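Local coordinates for aminoglycoside N(3)-acetyltransferase III (Serratia marcescens, PDB 7LAO), which acetylates the 3-amino group of 2-deoxystreptamine antibiotics such as gentamicin, kanamycin and tobramycin with acetyl-CoA, and so confers resistance to them, at residues A40-V44 against L102-L106; D12-G17 against R239-G244; V225-A229 against F259-L264; A231-R237 against D255-F259. Residue numbers count along the deposited sequence, not the author numbering.

Contact 1 (A40-V44 against L102-L106); sequences AASVV and LNRFL
Phe-105, Val-44 and Leu-102 carry most of this helix-to-helix contact, which buries 309 Å²; no hydrogen bond crosses it, and the side chains that meet are all apolar. Both segments are alpha-helical; their local axes approach to 8.9 Å and cross at -61°, with CA atoms closest at Ala-41 and Phe-105 (5.7 Å), Ala-40 and Leu-102 (6.1 Å) and Val-44 and Leu-106 (6.4 Å). Phe-105, chi1 m and chi2 90°, points at the other helix and lays one face of its ring against the peptide between Ala-40 and Ala-41. Its CD1 is 3.5 Å from Ala-40 CB, and its CD2 is 3.8 Å from both N and CB of Ala-41. The small alanines let an aromatic ring lie this close to the backbone. Val-44, chi1 t, sets CG2 against the opposite helix, 3.6 Å from Leu-102 CD1, 3.7 Å from Phe-105 CB and 4.0 Å from Leu-106 CD2. Leu-102, chi1 t and chi2 p, starts out sideways, but its CD1 bends back to lie 3.8 Å from Ala-40 O and 4.0 Å from Val-43 CG1. Helix 102-108 packs on the mixed sheet, Leu-102 on Val-26 and Ala-28 of strand 23-28 and Leu-106 on Val-123 of strand 122-125; Leu-30 of helix 30-33 touches Ala-40, Val-43 and Leu-102.

Contact 2 (D12-G17 against R239-G244); sequences DLHGLG and REGIVG
Helix 12-16 runs antiparallel to strand 239-243, at 176° with local axes 7.8 Å apart; CA atoms pair Asp-12 with Val-243 (5.1 Å) and Leu-16 with Gly-241 (5.9 Å). The helix closes in a Schellman motif at Gly-17 (phi 117°), and the strand, extended even through Gly-241 (174/-180), turns at Gly-244 (phi 74°). Leu-16, chi1 t and chi2 p, brings CD1 to 3.2 Å from Gly-241 N, where a beta-carbon would be tight, and CD2 to 4.0 Å from Val-243 CG2. Leu-13 CD2 lies 4.0 Å from Val-243 CG1. The N-terminal helix thus flanks the edge strand of the mixed sheet, with Leu-13 and Leu-16 also reaching Leu-159 of strand 157-161. Asp-12 OD2 accepts a hydrogen bond from Gly-244 N (3.0 Å, 172°). At the other end Arg-239, m at chi1 to chi3, folds over the Leu-16 to Gly-17 peptide and gives a weak hydrogen bond from NH2 to Gly-15 O (2.8 Å). One water bridges Asp-12 O to Ile-242 O, 2.8 Å from each.

Contact 3 (V225-A229 against F259-L264); sequences VETIA and FGVTYL
Two alpha-helical segments cross here almost at right angles, 103° between N-to-C directions, with local axes 10.2 Å apart and their CA atoms closest at Ile-228 and Gly-260 (5.9 Å). Going along 225-229, the first residue to touch is Thr-227. Its chi1 m rotamer places CG2 3.4 Å from Tyr-263 OH, while its OG1 turns back to hydrogen-bond the carbonyl O of Asp-223 one turn earlier. Ile-228 then does most of the work, with chi1 m and chi2 t. CG2 presses on the backbone at Gly-260 CA (3.6 Å) and lies 3.9 Å from Phe-259 CD1; CG1 meets Tyr-263 CD2 at 3.7 Å; CD1 ends 3.9 Å from Leu-264 CG. Its carbonyl O also lies 3.6 Å from Phe-259 CE1. A beta-carbon on Gly-260 would come within 3.5 Å of Ile-228 CG2, so glycine at this point allows the close approach. Phe-259 and Tyr-263, both chi1 t, point toward the partner helix one turn apart. Leu-171 of helix 170-177 also touches Ile-228. The result is a knob-into-hole fit, Ile-228 seated among Phe-259, Gly-260, Tyr-263 and Leu-264, joining helix 224-233 to the C-terminal helix 253-268.

Contact 4 (A231-R237 against D255-F259); sequences AYVELGR and DIVSF
At the apolar centre, Tyr-232 and Phe-259 form an offset edge-to-face aromatic pair, the edge of the tyrosine toward the face of the phenylalanine. Their centroids are 5.4 Å apart, their planes at 67°, and Tyr-232 CD1 is 3.5 Å from Phe-259 CG. Both side chains adopt chi1 t and point across the interface. The pair brings the later part of helix 224-233 directly against helix 253-268, two helices separated in sequence by the antiparallel strands 239-243 and 246-252. Tyr-232 CB sits over the Phe-259 face, 4.1 Å from its centroid, and Ile-256 CG1 makes a CH-pi contact over the Tyr-232 face, 3.8 Å from that centroid. In backbone terms Tyr-232 and Ile-256 are nearest, with CA atoms 6.8 Å apart. Ala-231 CB lies 3.9 Å from Phe-259 CZ, and Leu-235 CD1 4.0 Å from Phe-259 CD2. A type I turn from Val-233 to Gly-236, whose phi is +71°, then carries the chain to Arg-237. Arg-237, chi1 m and extended from chi2 onward, reaches back to Asp-255, CA atoms 9.1 Å apart. There Asp-255 OD1 takes both polar partners, a hydrogen bond from Tyr-232 OH at 2.7 Å and a salt bridge from Arg-237 NH1 at 2.8 Å.

All four contacts are only partly buried and lie 15 to 20 Å from the chain's centre. Contact 1 is nearest the middle and contact 2 farthest out, on the edge strand. Contacts 3 and 4 join the same two helices, share Phe-259 and have centres about 8 Å apart; contact 4 is nested in the loop that contact 3 closes. Contacts 1 and 3, helix on helix, have no hydrogen bond between their segments, whereas contacts 2 and 4 add polar bonds at more exposed rims, contact 2 with several waters. Contacts 2 and 4 meet where Glu-240 OE2 lies 4.2 Å from Val-233 CG1. Contacts 1 and 3 lie on opposite sides of the chain's centre.

Contact 1 (A40-V44 against L102-L106)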
loop_
_atom_site.group_PDB
_atom_site.type_symbol
_atom_site.label_atom_id
_atom_site.label_comp_id
_atom_site.label_asym_id
_atom_site.label_seq_id
_atom_site.Cartn_x
_atom_site.Cartn_y
_atom_site.Cartn_z
ATOM N N ALA A 40 17.409 -1.825 7.461
ATOM C CA ALA A 40 16.152 -1.231 7.016
ATOM C C ALA A 40 15.748 -0.057 7.885
ATOM O O ALA A 40 14.994 0.815 7.432
ATOM C CB ALA A 40 15.040 -2.276 7.019
ATOM N N ALA A 41 16.185 -0.042 9.154
ATOM C CA ALA A 41 15.883 1.109 9.992
ATOM C C ALA A 41 16.494 2.373 9.408
ATOM O O ALA A 41 15.896 3.452 9.502
ATOM C CB ALA A 41 16.400 0.877 11.432
ATOM N N SER A 42 17.683 2.263 8.802
ATOM C CA SER A 42 18.337 3.430 8.219
ATOM C C SER A 42 17.654 3.893 6.956
ATOM O O SER A 42 17.733 5.079 6.626
ATOM C CB SER A 42 19.792 3.141 7.857
ATOM O OG SER A 42 20.530 2.834 8.994
ATOM N N VAL A 43 17.010 2.985 6.219
ATOM C CA VAL A 43 16.192 3.437 5.106
ATOM C C VAL A 43 15.027 4.317 5.609
ATOM O O VAL A 43 14.730 5.369 5.032
ATOM C CB VAL A 43 15.691 2.244 4.275
ATOM C CG1 VAL A 43 14.808 2.758 3.131
ATOM C CG2 VAL A 43 16.893 1.384 3.700
ATOM N N VAL A 44 14.396 3.940 6.723
ATOM C CA VAL A 44 13.332 4.802 7.281
ATOM C C VAL A 44 13.892 6.177 7.672
ATOM O O VAL A 44 13.323 7.233 7.320
ATOM C CB VAL A 44 12.643 4.095 8.466
ATOM C CG1 VAL A 44 11.635 5.063 9.214
ATOM C CG2 VAL A 44 11.899 2.827 7.964
ATOM N N LEU A 102 10.303 -3.174 5.022
ATOM C CA LEU A 102 10.283 -1.782 5.445
ATOM C C LEU A 102 9.059 -1.449 6.294
ATOM O O LEU A 102 9.146 -0.591 7.184
ATOM C CB LEU A 102 10.311 -0.865 4.226
ATOM C CG LEU A 102 10.588 0.609 4.531
ATOM C CD1 LEU A 102 12.004 0.684 5.066
ATOM C CD2 LEU A 102 10.477 1.415 3.227
ATOM N N ASN A 103 7.905 -2.066 6.026
ATOM C CA ASN A 103 6.718 -1.661 6.813
ATOM C C ASN A 103 6.877 -1.998 8.301
ATOM O O ASN A 103 6.338 -1.292 9.177
ATOM C CB ASN A 103 5.461 -2.300 6.226
ATOM C CG ASN A 103 5.102 -1.695 4.872
ATOM O OD1 ASN A 103 5.198 -0.477 4.696
ATOM N ND2 ASN A 103 4.759 -2.548 3.889
ATOM N N ARG A 104 7.641 -3.038 8.617
ATOM C CA ARG A 104 7.937 -3.316 10.014
ATOM C C ARG A 104 8.700 -2.155 10.642
ATOM O O ARG A 104 8.471 -1.818 11.795
ATOM C CB ARG A 104 8.707 -4.626 10.128
ATOM C CG ARG A 104 9.348 -4.877 11.487
ATOM C CD ARG A 104 10.100 -6.211 11.518
ATOM N NE ARG A 104 10.875 -6.299 12.739
ATOM C CZ ARG A 104 11.367 -7.425 13.226
ATOM N NH1 ARG A 104 11.136 -8.561 12.591
ATOM N NH2 ARG A 104 12.062 -7.419 14.361
ATOM N N PHE A 105 9.579 -1.496 9.881
ATOM C CA PHE A 105 10.375 -0.413 10.452
ATOM C C PHE A 105 9.695 0.947 10.402
ATOM O O PHE A 105 10.016 1.825 11.215
ATOM C CB PHE A 105 11.732 -0.367 9.753
ATOM C CG PHE A 105 12.603 -1.539 10.129
ATOM C CD1 PHE A 105 12.568 -2.713 9.386
ATOM C CD2 PHE A 105 13.376 -1.497 11.279
ATOM C CE1 PHE A 105 13.332 -3.813 9.766
ATOM C CE2 PHE A 105 14.151 -2.595 11.658
ATOM C CZ PHE A 105 14.116 -3.744 10.909
ATOM N N LEU A 106 8.782 1.152 9.450
ATOM C CA LEU A 106 7.899 2.301 9.531
ATOM C C LEU A 106 7.064 2.220 10.810
ATOM O O LEU A 106 6.921 3.207 11.523
ATOM C CB LEU A 106 7.009 2.369 8.298
ATOM C CG LEU A 106 7.707 2.703 6.956
ATOM C CD1 LEU A 106 6.721 2.540 5.790
ATOM C CD2 LEU A 106 8.289 4.106 6.991
#

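Contact 2 (D12-G17 against R239-G244)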
loop_
_atom_site.group_PDB
_atom_site.type_symbol
_atom_site.label_atom_id
_atom_site.label_comp_id
_atom_site.label_asym_id
_atom_site.label_seq_id
_atom_site.Cartn_x
_atom_site.Cartn_y
_atom_site.Cartn_z
ATOM N N ASP A 12 19.967 10.354 -2.770
ATOM C CA ASP A 12 19.290 9.712 -3.909
ATOM C C ASP A 12 17.787 10.049 -3.946
ATOM O O ASP A 12 17.218 10.308 -5.014
ATOM C CB ASP A 12 19.476 8.187 -3.857
ATOM C CG ASP A 12 20.965 7.742 -3.952
ATOM O OD1 ASP A 12 21.799 8.545 -4.437
ATOM O OD2 ASP A 12 21.261 6.579 -3.568
ATOM N N LEU A 13 17.113 10.008 -2.788
ATOM C CA LEU A 13 15.708 10.379 -2.705
ATOM C C LEU A 13 15.476 11.801 -3.200
ATOM O O LEU A 13 14.539 12.072 -3.970
ATOM C CB LEU A 13 15.260 10.244 -1.242
ATOM C CG LEU A 13 15.220 8.784 -0.799
ATOM C CD1 LEU A 13 14.971 8.749 0.771
ATOM C CD2 LEU A 13 14.150 7.984 -1.569
ATOM N N HIS A 14 16.294 12.737 -2.731
ATOM C CA HIS A 14 16.156 14.112 -3.198
ATOM C C HIS A 14 16.354 14.202 -4.702
ATOM O O HIS A 14 15.594 14.878 -5.400
ATOM C CB HIS A 14 17.166 14.994 -2.476
ATOM C CG HIS A 14 16.942 16.447 -2.690
ATOM N ND1 HIS A 14 17.536 17.152 -3.715
ATOM C CD2 HIS A 14 16.134 17.325 -2.041
ATOM C CE1 HIS A 14 17.136 18.413 -3.666
ATOM N NE2 HIS A 14 16.285 18.544 -2.660
ATOM N N GLY A 15 17.357 13.497 -5.227
ATOM C CA GLY A 15 17.586 13.529 -6.649
ATOM C C GLY A 15 16.437 12.926 -7.421
ATOM O O GLY A 15 16.238 13.247 -8.590
ATOM N N LEU A 16 15.667 12.048 -6.787
ATOM C CA LEU A 16 14.529 11.445 -7.476
ATOM C C LEU A 16 13.309 12.343 -7.436
ATOM O O LEU A 16 12.315 12.107 -8.154
ATOM C CB LEU A 16 14.231 10.076 -6.860
ATOM C CG LEU A 16 13.199 9.162 -7.481
ATOM C CD1 LEU A 16 13.628 8.666 -8.905
ATOM C CD2 LEU A 16 12.920 8.028 -6.529
ATOM N N GLY A 17 13.363 13.382 -6.618
ATOM C CA GLY A 17 12.281 14.342 -6.541
ATOM C C GLY A 17 11.594 14.421 -5.196
ATOM O O GLY A 17 10.684 15.247 -5.053
ATOM N N ARG A 239 9.171 10.307 -12.331
ATOM C CA ARG A 239 10.627 10.377 -12.244
ATOM C C ARG A 239 11.180 8.981 -12.007
ATOM O O ARG A 239 10.565 8.176 -11.290
ATOM C CB ARG A 239 11.085 11.281 -11.087
ATOM C CG ARG A 239 10.638 12.742 -11.199
ATOM C CD ARG A 239 11.621 13.532 -12.085
ATOM N NE ARG A 239 12.857 13.713 -11.346
ATOM C CZ ARG A 239 13.107 14.740 -10.532
ATOM N NH1 ARG A 239 12.210 15.705 -10.384
ATOM N NH2 ARG A 239 14.252 14.802 -9.868
ATOM N N GLU A 240 12.356 8.731 -12.558
ATOM C CA GLU A 240 13.093 7.476 -12.384
ATOM C C GLU A 240 14.503 7.784 -11.935
ATOM O O GLU A 240 15.078 8.802 -12.326
ATOM C CB GLU A 240 13.206 6.652 -13.724
ATOM C CG GLU A 240 11.822 6.314 -14.357
ATOM C CD GLU A 240 11.895 5.445 -15.595
ATOM O OE1 GLU A 240 12.918 4.751 -15.800
ATOM O OE2 GLU A 240 10.923 5.452 -16.388
ATOM N N GLY A 241 15.094 6.866 -11.165
ATOM C CA GLY A 241 16.496 6.999 -10.818
ATOM C C GLY A 241 16.836 5.899 -9.836
ATOM O O GLY A 241 15.966 5.132 -9.409
ATOM N N ILE A 242 18.102 5.886 -9.409
ATOM C CA ILE A 242 18.569 4.826 -8.524
ATOM C C ILE A 242 18.513 5.328 -7.100
ATOM O O ILE A 242 18.928 6.451 -6.829
ATOM C CB ILE A 242 20.010 4.393 -8.865
ATOM C CG1 ILE A 242 20.083 3.843 -10.289
ATOM C CG2 ILE A 242 20.512 3.355 -7.845
ATOM C CD1 ILE A 242 19.224 2.622 -10.450
ATOM N N VAL A 243 18.099 4.473 -6.170
ATOM C CA VAL A 243 18.181 4.775 -4.748
ATOM C C VAL A 243 18.900 3.613 -4.098
ATOM O O VAL A 243 18.383 2.496 -4.102
ATOM C CB VAL A 243 16.793 4.999 -4.119
ATOM C CG1 VAL A 243 16.991 5.321 -2.639
ATOM C CG2 VAL A 243 16.037 6.106 -4.890
ATOM N N GLY A 244 20.094 3.863 -3.569
ATOM C CA GLY A 244 20.888 2.745 -3.094
ATOM C C GLY A 244 21.407 2.036 -4.333
ATOM O O GLY A 244 22.105 2.657 -5.132
HETATM O O HOH W 1 17.923 8.990 -7.434
HETATM O O HOH W 2 23.066 4.938 -5.300
HETATM O O HOH W 3 15.569 16.502 -7.937
HETATM O O HOH W 4 15.235 11.556 -11.302
#

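Contact 3 (V225-A229 against F259-L264)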
loop_
_atom_site.group_PDB
_atom_site.type_symbol
_atom_site.label_atom_id
_atom_site.label_comp_id
_atom_site.label_asym_id
_atom_site.label_seq_id
_atom_site.Cartn_x
_atom_site.Cartn_y
_atom_site.Cartn_z
ATOM N N VAL A 225 -3.391 -2.997 -12.326
ATOM C CA VAL A 225 -2.416 -2.079 -11.756
ATOM C C VAL A 225 -1.190 -2.001 -12.665
ATOM O O VAL A 225 -0.828 -0.923 -13.148
ATOM C CB VAL A 225 -2.064 -2.503 -10.319
ATOM C CG1 VAL A 225 -0.904 -1.699 -9.791
ATOM C CG2 VAL A 225 -3.320 -2.296 -9.416
ATOM N N GLU A 226 -0.611 -3.159 -12.988
ATOM C CA GLU A 226 0.554 -3.207 -13.855
ATOM C C GLU A 226 0.236 -2.648 -15.239
ATOM O O GLU A 226 1.017 -1.867 -15.803
ATOM C CB GLU A 226 1.042 -4.652 -13.955
ATOM C CG GLU A 226 2.231 -4.822 -14.840
ATOM C CD GLU A 226 2.900 -6.186 -14.661
ATOM O OE1 GLU A 226 3.904 -6.426 -15.340
ATOM O OE2 GLU A 226 2.430 -7.013 -13.851
ATOM N N THR A 227 -0.901 -3.047 -15.808
ATOM C CA THR A 227 -1.243 -2.572 -17.144
ATOM C C THR A 227 -1.305 -1.045 -17.149
ATOM O O THR A 227 -0.691 -0.389 -17.996
ATOM C CB THR A 227 -2.577 -3.200 -17.593
ATOM O OG1 THR A 227 -2.432 -4.622 -17.638
ATOM C CG2 THR A 227 -2.999 -2.729 -18.997
ATOM N N ILE A 228 -1.960 -0.464 -16.146
ATOM C CA ILE A 228 -2.181 0.978 -16.121
ATOM C C ILE A 228 -0.883 1.732 -15.854
ATOM O O ILE A 228 -0.599 2.749 -16.504
ATOM C CB ILE A 228 -3.256 1.331 -15.082
ATOM C CG1 ILE A 228 -4.625 0.835 -15.566
ATOM C CG2 ILE A 228 -3.309 2.830 -14.890
ATOM C CD1 ILE A 228 -5.659 0.796 -14.474
ATOM N N ALA A 229 -0.072 1.241 -14.906
ATOM C CA ALA A 229 1.183 1.906 -14.592
ATOM C C ALA A 229 2.102 1.921 -15.788
ATOM O O ALA A 229 2.742 2.939 -16.071
ATOM C CB ALA A 229 1.875 1.218 -13.407
ATOM N N PHE A 259 -5.264 9.285 -14.481
ATOM C CA PHE A 259 -4.943 8.528 -15.681
ATOM C C PHE A 259 -5.616 7.170 -15.654
ATOM O O PHE A 259 -6.192 6.728 -16.647
ATOM C CB PHE A 259 -3.429 8.339 -15.812
ATOM C CG PHE A 259 -3.057 7.489 -16.994
ATOM C CD1 PHE A 259 -2.928 6.105 -16.895
ATOM C CD2 PHE A 259 -2.916 8.087 -18.254
ATOM C CE1 PHE A 259 -2.597 5.348 -18.095
ATOM C CE2 PHE A 259 -2.574 7.331 -19.370
ATOM C CZ PHE A 259 -2.433 5.982 -19.275
ATOM N N GLY A 260 -5.517 6.479 -14.527
ATOM C CA GLY A 260 -6.072 5.142 -14.425
ATOM C C GLY A 260 -7.582 5.125 -14.626
ATOM O O GLY A 260 -8.115 4.225 -15.282
ATOM N N VAL A 261 -8.281 6.132 -14.097
ATOM C CA VAL A 261 -9.732 6.183 -14.284
ATOM C C VAL A 261 -10.049 6.419 -15.766
ATOM O O VAL A 261 -10.911 5.752 -16.345
ATOM C CB VAL A 261 -10.358 7.261 -13.360
ATOM C CG1 VAL A 261 -11.882 7.419 -13.604
ATOM C CG2 VAL A 261 -10.160 6.916 -11.899
ATOM N N THR A 262 -9.323 7.345 -16.397
ATOM C CA THR A 262 -9.478 7.626 -17.820
ATOM C C THR A 262 -9.200 6.382 -18.661
ATOM O O THR A 262 -9.963 6.044 -19.570
ATOM C CB THR A 262 -8.497 8.745 -18.211
ATOM O OG1 THR A 262 -8.745 9.899 -17.401
ATOM C CG2 THR A 262 -8.620 9.115 -19.695
ATOM N N TYR A 263 -8.058 5.736 -18.403
ATOM C CA TYR A 263 -7.693 4.487 -19.063
ATOM C C TYR A 263 -8.808 3.460 -18.952
ATOM O O TYR A 263 -9.205 2.843 -19.946
ATOM C CB TYR A 263 -6.394 3.925 -18.423
ATOM C CG TYR A 263 -5.876 2.673 -19.145
ATOM C CD1 TYR A 263 -4.960 2.782 -20.186
ATOM C CD2 TYR A 263 -6.344 1.393 -18.818
ATOM C CE1 TYR A 263 -4.481 1.644 -20.893
ATOM C CE2 TYR A 263 -5.881 0.247 -19.527
ATOM C CZ TYR A 263 -4.951 0.388 -20.553
ATOM O OH TYR A 263 -4.507 -0.725 -21.234
ATOM N N LEU A 264 -9.297 3.224 -17.730
ATOM C CA LEU A 264 -10.320 2.198 -17.555
ATOM C C LEU A 264 -11.616 2.575 -18.275
ATOM O O LEU A 264 -12.314 1.704 -18.819
ATOM C CB LEU A 264 -10.573 1.950 -16.065
ATOM C CG LEU A 264 -9.497 1.130 -15.318
ATOM C CD1 LEU A 264 -9.691 1.173 -13.807
ATOM C CD2 LEU A 264 -9.457 -0.326 -15.796
#

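Contact 4 (A231-R237 against D255-F259)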
loop_
_atom_site.group_PDB
_atom_site.type_symbol
_atom_site.label_atom_id
_atom_site.label_comp_id
_atom_site.label_asym_id
_atom_site.label_seq_id
_atom_site.Cartn_x
_atom_site.Cartn_y
_atom_site.Cartn_z
ATOM N N ALA A 231 1.235 1.840 -18.957
ATOM C CA ALA A 231 0.708 2.812 -19.907
ATOM C C ALA A 231 0.963 4.231 -19.425
ATOM O O ALA A 231 1.331 5.097 -20.233
ATOM C CB ALA A 231 -0.797 2.598 -20.136
ATOM N N TYR A 232 0.861 4.472 -18.094
ATOM C CA TYR A 232 1.117 5.813 -17.576
ATOM C C TYR A 232 2.579 6.202 -17.756
ATOM O O TYR A 232 2.896 7.351 -18.108
ATOM C CB TYR A 232 0.726 5.912 -16.090
ATOM C CG TYR A 232 0.965 7.279 -15.480
ATOM C CD1 TYR A 232 0.061 8.342 -15.680
ATOM C CD2 TYR A 232 2.092 7.507 -14.653
ATOM C CE1 TYR A 232 0.295 9.626 -15.104
ATOM C CE2 TYR A 232 2.304 8.754 -14.064
ATOM C CZ TYR A 232 1.419 9.787 -14.275
ATOM O OH TYR A 232 1.714 11.017 -13.722
ATOM N N VAL A 233 3.486 5.251 -17.545
ATOM C CA VAL A 233 4.905 5.578 -17.677
ATOM C C VAL A 233 5.269 6.170 -19.054
ATOM O O VAL A 233 6.166 7.017 -19.145
ATOM C CB VAL A 233 5.739 4.329 -17.322
ATOM C CG1 VAL A 233 7.196 4.376 -18.002
ATOM C CG2 VAL A 233 5.804 4.187 -15.826
ATOM N N GLU A 234 4.547 5.804 -20.128
ATOM C CA GLU A 234 4.886 6.321 -21.444
ATOM C C GLU A 234 4.793 7.847 -21.535
ATOM O O GLU A 234 5.493 8.462 -22.358
ATOM C CB GLU A 234 3.995 5.650 -22.486
ATOM C CG GLU A 234 4.217 4.154 -22.610
ATOM C CD GLU A 234 3.485 3.554 -23.813
ATOM O OE1 GLU A 234 2.498 4.171 -24.277
ATOM O OE2 GLU A 234 3.906 2.483 -24.304
ATOM N N LEU A 235 3.958 8.486 -20.689
ATOM C CA LEU A 235 3.812 9.948 -20.715
ATOM C C LEU A 235 5.063 10.687 -20.255
ATOM O O LEU A 235 5.216 11.881 -20.559
ATOM C CB LEU A 235 2.652 10.374 -19.805
ATOM C CG LEU A 235 1.235 9.917 -20.134
ATOM C CD1 LEU A 235 0.194 10.496 -19.081
ATOM C CD2 LEU A 235 0.840 10.326 -21.517
ATOM N N GLY A 236 5.959 10.005 -19.539
ATOM C CA GLY A 236 7.194 10.650 -19.125
ATOM C C GLY A 236 6.984 11.710 -18.056
ATOM O O GLY A 236 7.809 12.618 -17.929
ATOM N N ARG A 237 5.881 11.631 -17.294
ATOM C CA ARG A 237 5.598 12.608 -16.212
ATOM C C ARG A 237 6.237 12.229 -14.894
ATOM O O ARG A 237 6.577 13.105 -14.104
ATOM C CB ARG A 237 4.083 12.729 -15.937
ATOM C CG ARG A 237 3.302 13.229 -17.195
ATOM C CD ARG A 237 1.781 13.212 -16.864
ATOM N NE ARG A 237 1.025 13.775 -17.973
ATOM C CZ ARG A 237 -0.262 14.046 -17.917
ATOM N NH1 ARG A 237 -0.958 13.802 -16.792
ATOM N NH2 ARG A 237 -0.852 14.551 -18.995
ATOM N N ASP A 255 -2.356 12.209 -10.195
ATOM C CA ASP A 255 -2.233 12.141 -11.649
ATOM C C ASP A 255 -2.320 10.706 -12.152
ATOM O O ASP A 255 -3.054 10.426 -13.109
ATOM C CB ASP A 255 -0.933 12.792 -12.083
ATOM C CG ASP A 255 -0.993 13.233 -13.561
ATOM O OD1 ASP A 255 -0.212 12.737 -14.346
ATOM O OD2 ASP A 255 -1.864 14.018 -13.926
ATOM N N ILE A 256 -1.694 9.764 -11.454
ATOM C CA ILE A 256 -1.758 8.394 -11.939
ATOM C C ILE A 256 -3.118 7.782 -11.677
ATOM O O ILE A 256 -3.581 6.916 -12.447
ATOM C CB ILE A 256 -0.628 7.543 -11.346
ATOM C CG1 ILE A 256 -0.394 6.338 -12.254
ATOM C CG2 ILE A 256 -0.941 7.159 -9.813
ATOM C CD1 ILE A 256 0.881 5.596 -11.913
ATOM N N VAL A 257 -3.805 8.222 -10.614
ATOM C CA VAL A 257 -5.157 7.762 -10.384
ATOM C C VAL A 257 -6.080 8.332 -11.460
ATOM O O VAL A 257 -6.935 7.629 -12.003
ATOM C CB VAL A 257 -5.598 8.151 -8.955
ATOM C CG1 VAL A 257 -7.137 8.127 -8.807
ATOM C CG2 VAL A 257 -4.954 7.193 -7.977
ATOM N N SER A 258 -5.937 9.618 -11.771
ATOM C CA SER A 258 -6.789 10.221 -12.812
ATOM C C SER A 258 -6.545 9.545 -14.170
ATOM O O SER A 258 -7.487 9.179 -14.887
ATOM C CB SER A 258 -6.486 11.709 -12.896
ATOM O OG SER A 258 -7.243 12.292 -13.933
ATOM N N PHE A 259 -5.264 9.285 -14.481
ATOM C CA PHE A 259 -4.943 8.528 -15.681
ATOM C C PHE A 259 -5.616 7.170 -15.654
ATOM O O PHE A 259 -6.192 6.728 -16.647
ATOM C CB PHE A 259 -3.429 8.339 -15.812
ATOM C CG PHE A 259 -3.057 7.489 -16.994
ATOM C CD1 PHE A 259 -2.928 6.105 -16.895
ATOM C CD2 PHE A 259 -2.916 8.087 -18.254
ATOM C CE1 PHE A 259 -2.597 5.348 -18.095
ATOM C CE2 PHE A 259 -2.574 7.331 -19.370
ATOM C CZ PHE A 259 -2.433 5.982 -19.275
#